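Local coordinates for protein ubiquitin-conjugating enzyme E2, putative (PDB 2Q0V) that probably acts in ubiquitin transfer as a ubiquitin-conjugating (E2) enzyme or a Ube2V-like E2 variant, at residues T67-S75 with R143-E151; S39-E47 with N56-Q64. All coordinates share one frame; numbering follows the deposited sequence.

Interaction 1 of 2, residues T67-S75 with R143-E151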
loop_
_atom_site.group_PDB
_atom_site.type_symbol
_atom_site.label_atom_id
_atom_site.label_comp_id
_atom_site.label_asym_id
_atom_site.label_seq_id
_atom_site.Cartn_x
_atom_site.Cartn_y
_atom_site.Cartn_z
ATOM N N THR A 67 -9.459 -15.954 -7.178
ATOM C CA THR A 67 -8.013 -16.113 -7.291
ATOM C C THR A 67 -7.571 -16.911 -6.085
ATOM O O THR A 67 -8.369 -17.141 -5.172
ATOM C CB THR A 67 -7.294 -14.715 -7.326
ATOM O OG1 THR A 67 -7.571 -13.990 -6.117
ATOM C CG2 THR A 67 -7.792 -13.887 -8.487
ATOM N N VAL A 68 -6.311 -17.318 -6.053
ATOM C CA VAL A 68 -5.767 -17.986 -4.872
ATOM C C VAL A 68 -5.767 -17.093 -3.613
ATOM O O VAL A 68 -5.401 -17.553 -2.514
ATOM C CB VAL A 68 -4.315 -18.437 -5.136
ATOM C CG1 VAL A 68 -4.284 -19.638 -6.117
ATOM C CG2 VAL A 68 -3.491 -17.278 -5.678
ATOM N N PHE A 69 -6.141 -15.820 -3.786
ATOM C CA PHE A 69 -6.087 -14.789 -2.728
ATOM C C PHE A 69 -7.483 -14.572 -2.150
ATOM O O PHE A 69 -7.650 -13.927 -1.125
ATOM C CB PHE A 69 -5.566 -13.455 -3.294
ATOM C CG PHE A 69 -4.238 -13.565 -3.991
ATOM C CD1 PHE A 69 -4.176 -13.622 -5.387
ATOM C CD2 PHE A 69 -3.064 -13.635 -3.263
ATOM C CE1 PHE A 69 -2.978 -13.729 -6.046
ATOM C CE2 PHE A 69 -1.840 -13.759 -3.915
ATOM C CZ PHE A 69 -1.801 -13.815 -5.320
ATOM N N GLU A 70 -8.472 -15.094 -2.864
ATOM C CA GLU A 70 -9.884 -15.071 -2.507
ATOM C C GLU A 70 -10.119 -15.196 -1.011
ATOM O O GLU A 70 -9.646 -16.165 -0.381
ATOM C CB GLU A 70 -10.506 -16.286 -3.164
ATOM C CG GLU A 70 -11.943 -16.156 -3.555
ATOM C CD GLU A 70 -12.393 -17.367 -4.350
ATOM O OE1 GLU A 70 -11.808 -18.457 -4.157
ATOM O OE2 GLU A 70 -13.322 -17.226 -5.173
ATOM N N ASN A 71 -10.848 -14.233 -0.449
ATOM C CA ASN A 71 -11.287 -14.274 0.970
ATOM C C ASN A 71 -10.205 -14.172 2.039
ATOM O O ASN A 71 -10.459 -14.456 3.215
ATOM C CB ASN A 71 -12.171 -15.504 1.255
ATOM C CG ASN A 71 -13.486 -15.449 0.507
ATOM O OD1 ASN A 71 -14.186 -14.422 0.517
ATOM N ND2 ASN A 71 -13.822 -16.546 -0.173
ATOM N N ARG A 72 -9.013 -13.757 1.633
ATOM C CA ARG A 72 -7.940 -13.550 2.573
ATOM C C ARG A 72 -7.708 -12.059 2.822
ATOM O O ARG A 72 -7.949 -11.221 1.937
ATOM C CB ARG A 72 -6.671 -14.220 2.062
ATOM C CG ARG A 72 -6.825 -15.697 1.766
ATOM C CD ARG A 72 -5.458 -16.287 1.587
ATOM N NE ARG A 72 -5.477 -17.733 1.412
ATOM C CZ ARG A 72 -4.418 -18.510 1.593
ATOM N NH1 ARG A 72 -4.535 -19.813 1.418
ATOM N NH2 ARG A 72 -3.249 -17.987 1.950
ATOM N N ILE A 73 -7.252 -11.755 4.032
ATOM C CA ILE A 73 -6.917 -10.421 4.457
ATOM C C ILE A 73 -5.410 -10.345 4.555
ATOM O O ILE A 73 -4.793 -11.182 5.206
ATOM C CB ILE A 73 -7.507 -10.084 5.852
ATOM C CG1 ILE A 73 -8.999 -10.397 5.910
ATOM C CG2 ILE A 73 -7.240 -8.600 6.234
ATOM C CD1 ILE A 73 -9.788 -9.705 4.804
ATOM N N TYR A 74 -4.818 -9.342 3.910
ATOM C CA TYR A 74 -3.375 -9.149 3.982
ATOM C C TYR A 74 -3.096 -7.874 4.700
ATOM O O TYR A 74 -3.683 -6.846 4.370
ATOM C CB TYR A 74 -2.744 -9.151 2.590
ATOM C CG TYR A 74 -2.891 -10.491 1.916
ATOM C CD1 TYR A 74 -4.008 -10.770 1.147
ATOM C CD2 TYR A 74 -1.925 -11.480 2.072
ATOM C CE1 TYR A 74 -4.175 -11.981 0.548
ATOM C CE2 TYR A 74 -2.089 -12.726 1.475
ATOM C CZ TYR A 74 -3.227 -12.961 0.712
ATOM O OH TYR A 74 -3.433 -14.184 0.095
ATOM N N SER A 75 -2.227 -7.959 5.709
ATOM C CA SER A 75 -1.743 -6.803 6.464
ATOM C C SER A 75 -0.403 -6.309 5.907
ATOM O O SER A 75 0.480 -7.113 5.565
ATOM C CB SER A 75 -1.550 -7.148 7.945
ATOM O OG SER A 75 -2.786 -7.159 8.639
ATOM N N ARG A 143 -3.015 -17.883 -9.953
ATOM C CA ARG A 143 -3.012 -19.333 -9.768
ATOM C C ARG A 143 -1.790 -19.774 -8.980
ATOM O O ARG A 143 -1.513 -20.963 -8.885
ATOM C CB ARG A 143 -3.027 -20.059 -11.123
ATOM C CG ARG A 143 -4.404 -20.112 -11.783
ATOM C CD ARG A 143 -4.352 -20.780 -13.166
ATOM N NE ARG A 143 -3.493 -20.033 -14.095
ATOM C CZ ARG A 143 -3.932 -19.170 -15.018
ATOM N NH1 ARG A 143 -3.046 -18.543 -15.794
ATOM N NH2 ARG A 143 -5.241 -18.933 -15.174
ATOM N N LEU A 144 -1.066 -18.821 -8.409
ATOM C CA LEU A 144 0.151 -19.117 -7.661
ATOM C C LEU A 144 -0.180 -19.778 -6.306
ATOM O O LEU A 144 -1.037 -19.277 -5.567
ATOM C CB LEU A 144 0.937 -17.826 -7.450
ATOM C CG LEU A 144 2.377 -17.708 -7.940
ATOM C CD1 LEU A 144 2.798 -16.242 -7.779
ATOM C CD2 LEU A 144 3.340 -18.631 -7.195
ATOM N N PRO A 145 0.458 -20.923 -5.994
ATOM C CA PRO A 145 0.261 -21.557 -4.666
ATOM C C PRO A 145 0.702 -20.675 -3.475
ATOM O O PRO A 145 1.839 -20.199 -3.435
ATOM C CB PRO A 145 1.110 -22.842 -4.754
ATOM C CG PRO A 145 1.260 -23.101 -6.257
ATOM C CD PRO A 145 1.348 -21.728 -6.863
ATOM N N GLN A 146 -0.201 -20.505 -2.509
ATOM C CA GLN A 146 -0.044 -19.552 -1.411
ATOM C C GLN A 146 0.382 -20.176 -0.076
ATOM O O GLN A 146 0.058 -21.336 0.197
ATOM C CB GLN A 146 -1.364 -18.807 -1.194
ATOM C CG GLN A 146 -1.813 -17.942 -2.367
ATOM C CD GLN A 146 -0.798 -16.879 -2.710
ATOM O OE1 GLN A 146 -0.339 -16.141 -1.831
ATOM N NE2 GLN A 146 -0.409 -16.819 -3.980
ATOM N N PRO A 147 1.076 -19.390 0.787
ATOM C CA PRO A 147 1.288 -19.826 2.178
ATOM C C PRO A 147 -0.056 -20.094 2.884
ATOM O O PRO A 147 -1.114 -19.742 2.343
ATOM C CB PRO A 147 1.995 -18.624 2.819
ATOM C CG PRO A 147 2.576 -17.857 1.678
ATOM C CD PRO A 147 1.684 -18.072 0.516
ATOM N N ASN A 148 -0.031 -20.717 4.063
ATOM C CA ASN A 148 -1.271 -20.889 4.837
ATOM C C ASN A 148 -1.843 -19.537 5.244
ATOM O O ASN A 148 -1.088 -18.589 5.489
ATOM C CB ASN A 148 -1.060 -21.774 6.074
ATOM C CG ASN A 148 -0.760 -23.229 5.717
ATOM O OD1 ASN A 148 -1.407 -23.829 4.848
ATOM N ND2 ASN A 148 0.232 -23.803 6.395
ATOM N N GLU A 149 -3.169 -19.461 5.311
ATOM C CA GLU A 149 -3.862 -18.210 5.620
ATOM C C GLU A 149 -3.516 -17.673 7.008
ATOM O O GLU A 149 -3.468 -18.421 7.978
ATOM C CB GLU A 149 -5.389 -18.349 5.446
ATOM C CG GLU A 149 -6.198 -17.223 6.097
ATOM C CD GLU A 149 -7.616 -17.101 5.559
ATOM O OE1 GLU A 149 -8.143 -18.103 5.027
ATOM O OE2 GLU A 149 -8.209 -15.994 5.667
ATOM N N GLY A 150 -3.260 -16.368 7.080
ATOM C CA GLY A 150 -2.960 -15.690 8.340
ATOM C C GLY A 150 -1.523 -15.809 8.821
ATOM O O GLY A 150 -1.127 -15.096 9.754
ATOM N N GLU A 151 -0.762 -16.711 8.202
ATOM C CA GLU A 151 0.688 -16.811 8.396
ATOM C C GLU A 151 1.416 -15.485 8.149
ATOM O O GLU A 151 1.146 -14.801 7.169
ATOM C CB GLU A 151 1.236 -17.876 7.455
ATOM C CG GLU A 151 2.664 -18.285 7.703
ATOM C CD GLU A 151 2.832 -19.777 7.561
ATOM O OE1 GLU A 151 2.578 -20.467 8.571
ATOM O OE2 GLU A 151 3.183 -20.260 6.448
HETATM O O HOH W 1 -6.277 -14.038 6.535
#

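Interaction 2 of 2, residues S39-E47 with N56-Q64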
loop_
_atom_site.group_PDB
_atom_site.type_symbol
_atom_site.label_atom_id
_atom_site.label_comp_id
_atom_site.label_asym_id
_atom_site.label_seq_id
_atom_site.Cartn_x
_atom_site.Cartn_y
_atom_site.Cartn_z
ATOM N N SER A 39 -11.393 3.140 -1.205
ATOM C CA SER A 39 -11.838 2.321 -2.312
ATOM C C SER A 39 -11.973 0.876 -1.832
ATOM O O SER A 39 -11.602 0.545 -0.664
ATOM C CB SER A 39 -10.921 2.405 -3.537
ATOM O OG SER A 39 -9.592 2.007 -3.300
ATOM N N GLU A 40 -12.501 0.031 -2.700
ATOM C CA GLU A 40 -12.694 -1.391 -2.393
ATOM C C GLU A 40 -11.419 -2.238 -2.590
ATOM O O GLU A 40 -10.604 -1.955 -3.472
ATOM C CB GLU A 40 -13.864 -1.955 -3.251
ATOM C CG GLU A 40 -13.475 -2.350 -4.654
ATOM C CD GLU A 40 -14.651 -2.639 -5.637
ATOM O OE1 GLU A 40 -15.852 -2.369 -5.383
ATOM O OE2 GLU A 40 -14.337 -3.128 -6.731
ATOM N N GLY A 41 -11.154 -3.236 -1.772
ATOM C CA GLY A 41 -11.410 -3.314 -0.377
ATOM C C GLY A 41 -9.962 -3.118 0.061
ATOM O O GLY A 41 -9.117 -4.034 -0.023
ATOM N N VAL A 42 -9.650 -1.863 0.386
ATOM C CA VAL A 42 -8.390 -1.514 0.992
ATOM C C VAL A 42 -8.724 -0.630 2.167
ATOM O O VAL A 42 -9.750 0.026 2.202
ATOM C CB VAL A 42 -7.363 -0.806 0.036
ATOM C CG1 VAL A 42 -7.205 -1.528 -1.302
ATOM C CG2 VAL A 42 -7.683 0.678 -0.150
ATOM N N SER A 43 -7.864 -0.663 3.167
ATOM C CA SER A 43 -7.916 0.335 4.203
ATOM C C SER A 43 -6.483 0.773 4.508
ATOM O O SER A 43 -5.511 0.089 4.153
ATOM C CB SER A 43 -8.638 -0.206 5.412
ATOM O OG SER A 43 -7.828 -1.171 6.022
ATOM N N PHE A 44 -6.353 1.945 5.108
ATOM C CA PHE A 44 -5.042 2.456 5.488
ATOM C C PHE A 44 -5.169 3.504 6.581
ATOM O O PHE A 44 -6.175 4.221 6.674
ATOM C CB PHE A 44 -4.244 2.985 4.275
ATOM C CG PHE A 44 -4.915 4.100 3.512
ATOM C CD1 PHE A 44 -4.597 5.426 3.767
ATOM C CD2 PHE A 44 -5.840 3.824 2.515
ATOM C CE1 PHE A 44 -5.199 6.481 3.032
ATOM C CE2 PHE A 44 -6.458 4.856 1.784
ATOM C CZ PHE A 44 -6.141 6.192 2.048
ATOM N N GLY A 45 -4.137 3.560 7.420
ATOM C CA GLY A 45 -4.071 4.538 8.499
ATOM C C GLY A 45 -2.720 4.529 9.174
ATOM O O GLY A 45 -1.803 3.825 8.767
ATOM N N LEU A 46 -2.592 5.333 10.215
ATOM C CA LEU A 46 -1.350 5.436 10.947
ATOM C C LEU A 46 -1.136 4.195 11.793
ATOM O O LEU A 46 -2.070 3.653 12.358
ATOM C CB LEU A 46 -1.369 6.691 11.818
ATOM C CG LEU A 46 -1.187 8.014 11.078
ATOM C CD1 LEU A 46 -1.240 9.135 12.082
ATOM C CD2 LEU A 46 0.117 8.061 10.335
ATOM N N GLU A 47 0.101 3.731 11.830
ATOM C CA GLU A 47 0.495 2.624 12.696
ATOM C C GLU A 47 0.218 3.000 14.157
ATOM O O GLU A 47 -0.333 2.203 14.922
ATOM C CB GLU A 47 1.967 2.328 12.472
ATOM C CG GLU A 47 2.486 1.026 13.049
ATOM C CD GLU A 47 3.905 0.723 12.554
ATOM O OE1 GLU A 47 4.549 1.631 11.955
ATOM O OE2 GLU A 47 4.381 -0.421 12.748
ATOM N N ASN A 56 4.643 6.191 9.041
ATOM C CA ASN A 56 4.376 4.749 9.077
ATOM C C ASN A 56 2.879 4.412 9.051
ATOM O O ASN A 56 2.111 4.859 9.917
ATOM C CB ASN A 56 5.017 4.117 10.319
ATOM C CG ASN A 56 6.335 3.395 9.999
ATOM O OD1 ASN A 56 7.435 4.002 10.025
ATOM N ND2 ASN A 56 6.232 2.083 9.693
ATOM N N TRP A 57 2.475 3.608 8.076
ATOM C CA TRP A 57 1.052 3.337 7.878
ATOM C C TRP A 57 0.747 1.876 7.959
ATOM O O TRP A 57 1.404 1.071 7.302
ATOM C CB TRP A 57 0.551 3.905 6.535
ATOM C CG TRP A 57 0.709 5.414 6.436
ATOM C CD1 TRP A 57 1.885 6.114 6.349
ATOM C CD2 TRP A 57 -0.334 6.391 6.409
ATOM N NE1 TRP A 57 1.636 7.460 6.275
ATOM C CE2 TRP A 57 0.286 7.662 6.306
ATOM C CE3 TRP A 57 -1.728 6.321 6.451
ATOM C CZ2 TRP A 57 -0.449 8.859 6.272
ATOM C CZ3 TRP A 57 -2.454 7.497 6.409
ATOM C CH2 TRP A 57 -1.811 8.756 6.310
ATOM N N SER A 58 -0.261 1.553 8.764
ATOM C CA SER A 58 -0.877 0.236 8.778
ATOM C C SER A 58 -2.003 0.135 7.738
ATOM O O SER A 58 -2.944 0.928 7.756
ATOM C CB SER A 58 -1.432 -0.076 10.161
ATOM O OG SER A 58 -0.364 -0.360 11.032
ATOM N N CYS A 59 -1.890 -0.868 6.868
ATOM C CA CYS A 59 -2.764 -1.055 5.712
ATOM C C CYS A 59 -3.345 -2.466 5.614
ATOM O O CYS A 59 -2.743 -3.435 6.075
ATOM C CB CYS A 59 -2.001 -0.725 4.435
ATOM S SG CYS A 59 -1.208 0.903 4.462
ATOM N N THR A 60 -4.516 -2.566 5.003
ATOM C CA THR A 60 -5.168 -3.841 4.734
ATOM C C THR A 60 -5.600 -3.929 3.264
ATOM O O THR A 60 -6.173 -2.968 2.709
ATOM C CB THR A 60 -6.397 -4.030 5.638
ATOM O OG1 THR A 60 -5.998 -3.964 7.012
ATOM C CG2 THR A 60 -7.032 -5.365 5.412
ATOM N N ILE A 61 -5.314 -5.085 2.660
ATOM C CA ILE A 61 -5.796 -5.473 1.344
ATOM C C ILE A 61 -6.690 -6.737 1.476
ATOM O O ILE A 61 -6.241 -7.786 1.969
ATOM C CB ILE A 61 -4.609 -5.804 0.389
ATOM C CG1 ILE A 61 -3.874 -4.540 -0.046
ATOM C CG2 ILE A 61 -5.075 -6.519 -0.866
ATOM C CD1 ILE A 61 -2.574 -4.867 -0.805
ATOM N N PHE A 62 -7.938 -6.630 1.026
ATOM C CA PHE A 62 -8.753 -7.813 0.746
ATOM C C PHE A 62 -8.303 -8.533 -0.537
ATOM O O PHE A 62 -8.099 -7.909 -1.584
ATOM C CB PHE A 62 -10.216 -7.423 0.663
ATOM C CG PHE A 62 -11.156 -8.576 0.415
ATOM C CD1 PHE A 62 -12.118 -8.498 -0.597
ATOM C CD2 PHE A 62 -11.104 -9.738 1.199
ATOM C CE1 PHE A 62 -13.021 -9.584 -0.837
ATOM C CE2 PHE A 62 -11.986 -10.806 0.973
ATOM C CZ PHE A 62 -12.949 -10.730 -0.047
ATOM N N GLY A 63 -8.113 -9.843 -0.433
ATOM C CA GLY A 63 -7.812 -10.684 -1.585
ATOM C C GLY A 63 -8.834 -10.566 -2.695
ATOM O O GLY A 63 -9.993 -10.230 -2.483
ATOM N N GLN A 64 -8.396 -10.840 -3.904
ATOM C CA GLN A 64 -9.232 -10.638 -5.073
ATOM C C GLN A 64 -10.172 -11.875 -5.310
ATOM O O GLN A 64 -9.695 -13.026 -5.369
ATOM C CB GLN A 64 -8.280 -10.320 -6.248
ATOM C CG GLN A 64 -8.812 -9.545 -7.427
ATOM C CD GLN A 64 -9.463 -8.206 -7.151
ATOM O OE1 GLN A 64 -8.805 -7.163 -7.133
ATOM N NE2 GLN A 64 -10.778 -8.210 -7.079
HETATM O O HOH W 2 -5.947 -0.846 8.149
#

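Interaction 1 of 2, residues T67-S75 with R143-E151
Arg-72 and Pro-147 make the single direct hydrogen bond between these segments, an example of how an arginine can anchor a chain that has no regular structure of its own. Arg-72 NH2 lies 2.8 Å from Pro-147 O with an N-H...O angle of 176°, and the oxygen sits in the guanidinium plane. Extension of the arginine from CG to NE carries the group out to this carbonyl.

Charge and water act beside that bond. Glu-149 places CB over the centre of one guanidinium face, 4.0 Å from Arg-72 CZ, and its carboxylate runs nearly parallel to the guanidinium, the planes 13° apart. Because Glu-149 OE1, 4.5 Å from Arg-72 NE, stands well out of the guanidinium plane, no N-H points at it, and any attraction is probably one of charge alone. A water donates to Glu-149 OE2 over 2.9 Å and, weakly, to Ile-73 O.

Close packing takes over at the other end. Val-68 presses both methyls against Leu-144 O, CG2 at 3.2 Å. The Gln-146 chain bends at chi2 (-59°), which brings its amide obliquely to the Phe-69 ring, Gln-146 NE2 being 3.4 Å from Phe-69 CE2.

Polar anchoring holds that amide: Gln-146 NE2 donates to Leu-144 O at 3.0 Å, from above the carbonyl plane, while OE1 accepts from Glu-98 N.

Two overlapping beta turns, type I then type II, with an ST turn at Thr-67, present Val-68, Phe-69 and Arg-72 to the chain that follows helix 125-135. With both ends of the Gln-146 amide bonded, its rotation is fixed against the aromatic ring. The neighbouring carboxylate probably steadies the positive charge of Arg-72, whose straight, in-plane bond is spent on a main-chain carbonyl rather than on that carboxylate.

Interaction 2 of 2, residues S39-E47 with N56-Q64
Gly-41 and Phe-62 open the pairing of an antiparallel beta hairpin, strands 42-46 and 56-62, which begins the four-stranded meander of the E2 fold; the strand directions differ by 157°. Phe-62 N donates to Gly-41 O over 3.0 Å. Val-42 then faces Ile-61 as a non-hydrogen-bonded pair, and its CA approaches Thr-60 O in a CA-H...O contact.

Ser-43 and Thr-60 form a hydrogen-bonded pair, each backbone N donating to the other residue's O. On the opposite sheet face from Val-42, Ser-43 OG lies 3.2 Å from Thr-60 CB, and a water bonds to Ser-43 OG and weakly to Thr-60 OG1.

Phe-44 returns to the face turned toward helix 125-135, where it meets Leu-129. With CG set between the backbone N and the carbonyl carbon (chi1 59°), its ring runs alongside Trp-57, whose CZ3 lies at the phenyl edge, 4.0 Å from Phe-44 CD1. Phe-44 CB also packs on Cys-59 SG at 3.7 Å. Gly-45 pairs with Ser-58: its N donates to Ser-58 O, while the return bond from Ser-58 N to Gly-45 O is short but bent and therefore weak.

Leu-46 and Trp-57, a non-hydrogen-bonded pair, end the ladder. Leu-46 swings CD2 over the centre of the Trp-57 six-membered ring, a CH-pi contact 4.2 Å from the centroid, and both residues reach Leu-30 of helix 22-34. Trp-57 NE1 is hydrogen-bonded to Leu-54 O. Just past the ladder, the backbone N of Glu-47 donates almost straight to Asn-56 O, 3.0 Å away with an N-H...O angle of 174°.

How the interactions relate
The centres of the two contacts lie about 15 Å apart, and they follow one another along the chain, the hairpin of interaction 2 closing before interaction 1 opens. They meet in one antiparallel sheet, where strand 56-62 lies between strand 42-46 and strand 73-79. Probable backbone bonds join them, Tyr-74 N to Ile-61 O and Arg-72 O to Gly-63 N, and Ile-73 packs on Thr-60. Interaction 2 is local and partly buried, building the hairpin on which helices 22-34 and 125-135 pack; interaction 1 lies at the surface and ties 143-151 back to the loop that leads into strand 73-79. Together they illustrate how a sheet of consecutive strands can be joined, through the loop before one of them, to a segment far along the chain.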